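Spike protein P1 (PDB 2VVE) serves phage PM2 as the receptor-binding spike at the fivefold vertices of the virion, its C-terminal part recognising the host cell. Local coordinates at residues Ser9-Arg20 and Thr242-Arg253. Residues are numbered along the deposited sequence; the frame is centred on the assembly and turned at random.
Sequences SRDVNSFQIPLR and TVKGYAQILMER
Strands 11-19 and 245-253 pair antiparallel in a four-stranded sheet of the second jelly-roll domain, to which 245-253, close to the C-terminus, contributes a strand. Backbone bonds run in pairs from D11/R253 to I17/A247, and M251 N to N13 O is nearly straight (2.8 Å, 171°). A classic beta bulge marks one end, where R10 and D11 both face R253. At the other, L19 N reaches G245 O (2.9 Å) while L19 O takes K244 N.

On the face of F15, I17, I249 and M251 the apolar side chains interlock in the middle of the strands. A chi1 of 61° sets the F15 ring between its own backbone N and carbonyl carbon and lays one face on I249, whose CB is 4.0 Å from the ring centroid, a CH-pi contact. M251 CE meets the ring edge in plane, 3.7 Å from F15 CZ, and I17 CD1 abuts I249 CG1 at 3.6 Å. On the face of V12 and S14, the Q16 amide gives NE2-H to Q248 OE1 (2.8 Å), the two amide planes turned 36° apart; Q16 NE2 also reaches G61 O of the second subunit. P18 CB packs on Y246 CE2 and V243 CG2. Two waters tie the ends: one links S9 OG to E252 OE1, another R20 NH1 to T242 OG1.

N34 also holds S9 OG, and P239 O holds R20 NH1. E252 OE2 forms a salt bridge with R35 of the same chain and a hydrogen bond with N73 N of the second subunit; S14 OG bonds to I46 O of that subunit. Within the chain 11-19 is an outermost strand, while 245-253 lies between it and 33-39, with 69-72 beyond.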
ATOM      1  N   SER A   9     -29.178  11.862 -11.937  1.00 13.75           N
ATOM      2  CA  SER A   9     -28.867  10.775 -12.858  1.00 15.81           C
ATOM      3  C   SER A   9     -29.753   9.579 -12.524  1.00 17.42           C
ATOM      4  O   SER A   9     -29.791   9.128 -11.383  1.00 17.29           O
ATOM      5  CB  SER A   9     -27.404  10.348 -12.729  1.00 18.58           C
ATOM      6  OG  SER A   9     -26.511  11.301 -13.294  1.00 18.58           O
ATOM      7  N   ARG A  10     -30.445   9.056 -13.525  1.00 16.26           N
ATOM      8  CA  ARG A  10     -31.251   7.854 -13.343  1.00 15.49           C
ATOM      9  C   ARG A  10     -30.454   6.591 -13.688  1.00 18.62           C
ATOM     10  O   ARG A  10     -30.504   5.597 -12.956  1.00 23.60           O
ATOM     11  CB  ARG A  10     -32.509   7.911 -14.223  1.00 23.17           C
ATOM     12  CG  ARG A  10     -33.487   6.776 -13.957  1.00 24.94           C
ATOM     13  CD  ARG A  10     -34.431   6.528 -15.126  1.00 36.09           C
ATOM     14  NE  ARG A  10     -35.299   5.384 -14.837  1.00 56.91           N
ATOM     15  CZ  ARG A  10     -36.120   4.804 -15.709  1.00 67.41           C
ATOM     16  NH1 ARG A  10     -36.210   5.249 -16.958  1.00 82.77           N
ATOM     17  NH2 ARG A  10     -36.858   3.770 -15.327  1.00 65.98           N
ATOM     18  N   ASP A  11     -29.694   6.673 -14.779  1.00 16.11           N
ATOM     19  CA  ASP A  11     -29.073   5.502 -15.398  0.80 25.93           C
ATOM     20  C   ASP A  11     -27.594   5.364 -15.092  1.00 18.26           C
ATOM     21  O   ASP A  11     -26.865   6.355 -15.069  1.00 15.36           O
ATOM     22  CB  ASP A  11     -29.254   5.559 -16.922  0.80 26.77           C
ATOM     23  CG  ASP A  11     -30.565   4.941 -17.386  0.80 47.24           C
ATOM     24  OD1 ASP A  11     -31.559   4.976 -16.627  0.80 36.08           O
ATOM     25  OD2 ASP A  11     -30.596   4.421 -18.523  0.80 60.87           O
ATOM     26  N   VAL A  12     -27.167   4.120 -14.840  1.00 17.19           N
ATOM     27  CA  VAL A  12     -25.747   3.776 -14.787  0.50 15.59           C
ATOM     28  C   VAL A  12     -25.411   2.910 -15.990  1.00 14.19           C
ATOM     29  O   VAL A  12     -26.213   2.064 -16.410  1.00 14.06           O
ATOM     30  CB  VAL A  12     -25.318   3.030 -13.488  0.50 21.39           C
ATOM     31  CG1 VAL A  12     -25.064   4.010 -12.364  0.50 31.17           C
ATOM     32  CG2 VAL A  12     -26.342   1.978 -13.071  0.50 16.72           C
ATOM     33  N   ASN A  13     -24.243   3.135 -16.564  1.00 13.63           N
ATOM     34  CA  ASN A  13     -23.769   2.318 -17.672  1.00 13.09           C
ATOM     35  C   ASN A  13     -22.286   2.076 -17.443  1.00 15.72           C
ATOM     36  O   ASN A  13     -21.534   3.036 -17.257  1.00 13.53           O
ATOM     37  CB  ASN A  13     -24.012   3.027 -19.013  1.00 14.16           C
ATOM     38  CG  ASN A  13     -23.822   2.099 -20.222  1.00 19.12           C
ATOM     39  OD1 ASN A  13     -24.221   0.928 -20.201  1.00 24.38           O
ATOM     40  ND2 ASN A  13     -23.216   2.629 -21.283  1.00 25.04           N
ATOM     41  N   SER A  14     -21.877   0.803 -17.457  1.00 10.72           N
ATOM     42  CA  SER A  14     -20.487   0.411 -17.193  1.00 12.87           C
ATOM     43  C   SER A  14     -19.889  -0.237 -18.436  1.00 14.36           C
ATOM     44  O   SER A  14     -20.515  -1.094 -19.076  1.00 11.73           O
ATOM     45  CB  SER A  14     -20.399  -0.569 -16.004  1.00 11.05           C
ATOM     46  OG  SER A  14     -20.799   0.050 -14.790  1.00 14.05           O
ATOM     47  N   PHE A  15     -18.674   0.168 -18.780  1.00 10.87           N
ATOM     48  CA  PHE A  15     -18.056  -0.333 -20.004  1.00  9.89           C
ATOM     49  C   PHE A  15     -16.559  -0.082 -19.989  1.00 15.22           C
ATOM     50  O   PHE A  15     -16.035   0.520 -19.057  1.00 11.63           O
ATOM     51  CB  PHE A  15     -18.714   0.307 -21.238  1.00 11.34           C
ATOM     52  CG  PHE A  15     -18.580   1.808 -21.292  1.00 14.98           C
ATOM     53  CD1 PHE A  15     -17.537   2.407 -21.998  1.00 18.09           C
ATOM     54  CD2 PHE A  15     -19.501   2.631 -20.630  1.00 13.88           C
ATOM     55  CE1 PHE A  15     -17.411   3.810 -22.041  1.00 15.30           C
ATOM     56  CE2 PHE A  15     -19.368   4.028 -20.661  1.00 17.16           C
ATOM     57  CZ  PHE A  15     -18.335   4.611 -21.372  1.00 18.07           C
ATOM     58  N   GLN A  16     -15.882  -0.559 -21.022  1.00  9.64           N
ATOM     59  CA  GLN A  16     -14.429  -0.431 -21.123  1.00 12.45           C
ATOM     60  C   GLN A  16     -14.080   0.397 -22.345  1.00 17.81           C
ATOM     61  O   GLN A  16     -14.696   0.232 -23.407  1.00 15.70           O
ATOM     62  CB  GLN A  16     -13.758  -1.812 -21.210  1.00 12.95           C
ATOM     63  CG  GLN A  16     -13.788  -2.649 -19.896  1.00 14.57           C
ATOM     64  CD  GLN A  16     -15.189  -3.124 -19.509  1.00 17.64           C
ATOM     65  OE1 GLN A  16     -15.921  -3.666 -20.335  1.00 16.23           O
ATOM     66  NE2 GLN A  16     -15.568  -2.911 -18.247  1.00 16.12           N
ATOM     67  N   ILE A  17     -13.098   1.282 -22.197  1.00 10.35           N
ATOM     68  CA  ILE A  17     -12.586   2.041 -23.350  1.00 13.47           C
ATOM     69  C   ILE A  17     -11.186   1.558 -23.743  1.00 15.31           C
ATOM     70  O   ILE A  17     -10.288   1.480 -22.887  1.00 14.14           O
ATOM     71  CB  ILE A  17     -12.552   3.560 -23.088  1.00 13.95           C
ATOM     72  CG1 ILE A  17     -13.974   4.138 -23.041  1.00 14.03           C
ATOM     73  CG2 ILE A  17     -11.716   4.291 -24.168  1.00 19.18           C
ATOM     74  CD1 ILE A  17     -14.050   5.527 -22.387  1.00 18.50           C
ATOM     75  N   PRO A  18     -10.991   1.242 -25.037  1.00 16.76           N
ATOM     76  CA  PRO A  18      -9.659   0.856 -25.483  1.00 16.63           C
ATOM     77  C   PRO A  18      -8.761   2.081 -25.536  1.00 19.35           C
ATOM     78  O   PRO A  18      -9.069   3.053 -26.229  1.00 19.72           O
ATOM     79  CB  PRO A  18      -9.899   0.290 -26.886  1.00 17.68           C
ATOM     80  CG  PRO A  18     -11.110   1.033 -27.376  1.00 17.91           C
ATOM     81  CD  PRO A  18     -11.966   1.259 -26.150  1.00 15.10           C
ATOM     82  N   LEU A  19      -7.675   2.047 -24.771  1.00 12.54           N
ATOM     83  CA  LEU A  19      -6.735   3.166 -24.752  1.00 13.64           C
ATOM     84  C   LEU A  19      -5.687   3.014 -25.861  1.00 15.80           C
ATOM     85  O   LEU A  19      -4.927   2.049 -25.871  1.00 16.70           O
ATOM     86  CB  LEU A  19      -6.050   3.257 -23.392  1.00 13.99           C
ATOM     87  CG  LEU A  19      -6.943   3.518 -22.170  1.00 11.10           C
ATOM     88  CD1 LEU A  19      -6.149   3.286 -20.892  1.00 11.83           C
ATOM     89  CD2 LEU A  19      -7.502   4.945 -22.205  1.00 14.86           C
ATOM     90  N   ARG A  20      -5.659   3.963 -26.798  1.00 11.13           N
ATOM     91  CA  ARG A  20      -4.758   3.846 -27.936  1.00 12.39           C
ATOM     92  C   ARG A  20      -3.749   5.003 -27.916  1.00 17.09           C
ATOM     93  O   ARG A  20      -3.619   5.672 -26.898  1.00 17.28           O
ATOM     94  CB  ARG A  20      -5.559   3.716 -29.237  1.00 13.75           C
ATOM     95  CG  ARG A  20      -6.532   2.531 -29.187  1.00 13.61           C
ATOM     96  CD  ARG A  20      -7.088   2.162 -30.555  1.00 17.37           C
ATOM     97  NE  ARG A  20      -7.959   0.988 -30.464  1.00 19.45           N
ATOM     98  CZ  ARG A  20      -7.537  -0.279 -30.439  1.00 28.04           C
ATOM     99  NH1 ARG A  20      -6.238  -0.570 -30.502  1.00 20.64           N
ATOM    100  NH2 ARG A  20      -8.420  -1.268 -30.343  1.00 20.68           N
ATOM    101  N   THR A 242      -2.415  -3.828 -29.671  1.00 18.79           N
ATOM    102  CA  THR A 242      -1.845  -2.494 -29.801  1.00 16.53           C
ATOM    103  C   THR A 242      -2.479  -1.536 -28.792  1.00 21.52           C
ATOM    104  O   THR A 242      -1.888  -0.521 -28.464  1.00 23.53           O
ATOM    105  CB  THR A 242      -1.957  -1.929 -31.225  1.00 16.11           C
ATOM    106  OG1 THR A 242      -3.337  -1.774 -31.591  1.00 19.52           O
ATOM    107  CG2 THR A 242      -1.278  -2.867 -32.217  1.00 19.52           C
ATOM    108  N   VAL A 243      -3.684  -1.870 -28.330  1.00 22.22           N
ATOM    109  CA  VAL A 243      -4.352  -1.164 -27.232  1.00 26.22           C
ATOM    110  C   VAL A 243      -3.429  -1.219 -26.002  1.00 24.15           C
ATOM    111  O   VAL A 243      -2.828  -2.255 -25.714  1.00 22.96           O
ATOM    112  CB  VAL A 243      -5.765  -1.785 -26.957  1.00 21.89           C
ATOM    113  CG1 VAL A 243      -5.666  -3.236 -26.477  1.00 23.08           C
ATOM    114  CG2 VAL A 243      -6.569  -0.961 -25.968  1.00 25.92           C
ATOM    115  N   LYS A 244      -3.284  -0.092 -25.317  1.00 22.26           N
ATOM    116  CA  LYS A 244      -2.359   0.025 -24.180  1.00 17.31           C
ATOM    117  C   LYS A 244      -2.996  -0.504 -22.890  1.00 14.68           C
ATOM    118  O   LYS A 244      -2.327  -0.729 -21.878  1.00 16.55           O
ATOM    119  CB  LYS A 244      -1.899   1.476 -24.013  1.00 19.64           C
ATOM    120  CG  LYS A 244      -1.445   2.179 -25.308  1.00 26.33           C
ATOM    121  CD  LYS A 244      -0.321   1.434 -26.025  1.00 32.34           C
ATOM    122  CE  LYS A 244      -0.214   1.875 -27.478  1.00 27.28           C
ATOM    123  NZ  LYS A 244       0.600   0.903 -28.266  1.00 32.49           N
ATOM    124  N   GLY A 245      -4.303  -0.697 -22.949  1.00 20.28           N
ATOM    125  CA  GLY A 245      -5.056  -1.202 -21.827  1.00 20.06           C
ATOM    126  C   GLY A 245      -6.477  -0.753 -22.002  1.00 16.03           C
ATOM    127  O   GLY A 245      -6.789   0.028 -22.917  1.00 18.34           O
ATOM    128  N   TYR A 246      -7.343  -1.249 -21.133  1.00 12.32           N
ATOM    129  CA  TYR A 246      -8.737  -0.856 -21.165  1.00 12.07           C
ATOM    130  C   TYR A 246      -9.061  -0.084 -19.899  1.00 16.69           C
ATOM    131  O   TYR A 246      -8.872  -0.594 -18.792  1.00 15.02           O
ATOM    132  CB  TYR A 246      -9.639  -2.084 -21.332  1.00 17.30           C
ATOM    133  CG  TYR A 246      -9.406  -2.793 -22.648  1.00 20.46           C
ATOM    134  CD1 TYR A 246      -8.374  -3.720 -22.789  1.00 18.44           C
ATOM    135  CD2 TYR A 246     -10.188  -2.506 -23.761  1.00 19.30           C
ATOM    136  CE1 TYR A 246      -8.132  -4.359 -24.011  1.00 21.64           C
ATOM    137  CE2 TYR A 246      -9.961  -3.151 -24.987  1.00 23.95           C
ATOM    138  CZ  TYR A 246      -8.942  -4.068 -25.100  1.00 32.07           C
ATOM    139  OH  TYR A 246      -8.724  -4.687 -26.311  1.00 32.08           O
ATOM    140  N   ALA A 247      -9.520   1.152 -20.080  1.00 11.05           N
ATOM    141  CA  ALA A 247      -9.986   1.985 -18.970  1.00 11.20           C
ATOM    142  C   ALA A 247     -11.377   1.536 -18.562  1.00 14.62           C
ATOM    143  O   ALA A 247     -12.224   1.278 -19.412  1.00 12.70           O
ATOM    144  CB  ALA A 247     -10.000   3.456 -19.374  1.00 14.16           C
ATOM    145  N   GLN A 248     -11.590   1.406 -17.259  1.00  9.58           N
ATOM    146  CA  GLN A 248     -12.877   0.970 -16.711  1.00  9.01           C
ATOM    147  C   GLN A 248     -13.718   2.211 -16.484  1.00 11.17           C
ATOM    148  O   GLN A 248     -13.237   3.161 -15.860  1.00 12.52           O
ATOM    149  CB  GLN A 248     -12.651   0.238 -15.374  1.00  8.68           C
ATOM    150  CG  GLN A 248     -11.756  -1.008 -15.457  1.00  8.85           C
ATOM    151  CD  GLN A 248     -12.361  -2.090 -16.333  1.00  9.30           C
ATOM    152  OE1 GLN A 248     -13.584  -2.273 -16.359  1.00 16.92           O
ATOM    153  NE2 GLN A 248     -11.507  -2.814 -17.066  1.00 17.64           N
ATOM    154  N   ILE A 249     -14.960   2.214 -16.975  1.00  8.88           N
ATOM    155  CA  ILE A 249     -15.830   3.381 -16.869  1.00  9.77           C
ATOM    156  C   ILE A 249     -17.183   3.014 -16.304  1.00 10.39           C
ATOM    157  O   ILE A 249     -17.837   2.106 -16.787  1.00 14.21           O
ATOM    158  CB  ILE A 249     -16.101   4.082 -18.254  1.00 13.74           C
ATOM    159  CG1 ILE A 249     -14.842   4.166 -19.126  1.00 17.65           C
ATOM    160  CG2 ILE A 249     -16.813   5.455 -18.055  1.00 16.35           C
ATOM    161  CD1 ILE A 249     -13.737   5.078 -18.591  1.00 21.02           C
ATOM    162  N   LEU A 250     -17.569   3.719 -15.255  1.00  8.43           N
ATOM    163  CA  LEU A 250     -18.949   3.740 -14.794  1.00 10.30           C
ATOM    164  C   LEU A 250     -19.456   5.150 -15.062  1.00 12.97           C
ATOM    165  O   LEU A 250     -18.914   6.126 -14.525  1.00 12.48           O
ATOM    166  CB  LEU A 250     -19.022   3.382 -13.302  1.00  7.04           C
ATOM    167  CG  LEU A 250     -20.451   3.431 -12.749  1.00 13.87           C
ATOM    168  CD1 LEU A 250     -20.702   2.243 -11.853  1.00 15.78           C
ATOM    169  CD2 LEU A 250     -20.734   4.746 -12.030  1.00 20.52           C
ATOM    170  N   MET A 251     -20.477   5.250 -15.914  1.00  8.30           N
ATOM    171  CA  MET A 251     -21.048   6.526 -16.301  1.00  8.62           C
ATOM    172  C   MET A 251     -22.466   6.667 -15.756  1.00 17.20           C
ATOM    173  O   MET A 251     -23.259   5.721 -15.820  1.00 14.33           O
ATOM    174  CB  MET A 251     -21.100   6.602 -17.830  1.00 10.96           C
ATOM    175  CG  MET A 251     -21.593   7.933 -18.319  1.00 12.51           C
ATOM    176  SD  MET A 251     -21.523   8.019 -20.111  1.00 20.79           S
ATOM    177  CE  MET A 251     -19.766   7.925 -20.406  1.00 21.46           C
ATOM    178  N   GLU A 252     -22.784   7.862 -15.266  1.00 14.18           N
ATOM    179  CA  GLU A 252     -24.136   8.204 -14.817  1.00  9.92           C
ATOM    180  C   GLU A 252     -24.711   9.341 -15.661  1.00 15.91           C
ATOM    181  O   GLU A 252     -24.039  10.334 -15.934  1.00 13.95           O
ATOM    182  CB  GLU A 252     -24.141   8.589 -13.341  1.00 11.35           C
ATOM    183  CG  GLU A 252     -23.337   7.595 -12.475  1.00 10.01           C
ATOM    184  CD  GLU A 252     -23.257   8.003 -11.015  1.00 18.63           C
ATOM    185  OE1 GLU A 252     -23.642   9.136 -10.683  1.00 27.48           O
ATOM    186  OE2 GLU A 252     -22.824   7.169 -10.205  1.00 24.82           O
ATOM    187  N   ARG A 253     -25.957   9.163 -16.080  1.00 11.44           N
ATOM    188  CA  ARG A 253     -26.636  10.098 -16.982  1.00 18.34           C
ATOM    189  C   ARG A 253     -28.078  10.349 -16.550  1.00 18.21           C
ATOM    190  O   ARG A 253     -28.696   9.499 -15.895  1.00 19.97           O
ATOM    191  CB  ARG A 253     -26.634   9.554 -18.416  1.00 22.93           C
ATOM    192  CG  ARG A 253     -25.255   9.503 -19.084  1.00 31.82           C
ATOM    193  CD  ARG A 253     -25.340   8.904 -20.475  1.00 33.32           C
ATOM    194  NE  ARG A 253     -25.745   7.505 -20.421  1.00 54.71           N
ATOM    195  CZ  ARG A 253     -26.057   6.766 -21.478  1.00 64.15           C
ATOM    196  NH1 ARG A 253     -26.023   7.289 -22.699  1.00 64.41           N
ATOM    197  NH2 ARG A 253     -26.413   5.501 -21.305  1.00 64.54           N
TER
HETATM  198  O   HOH W   1     -24.690  11.437 -11.275  1.00 15.28           O
HETATM  199  O   HOH W   2      -4.059   0.740 -30.994  1.00 35.70           O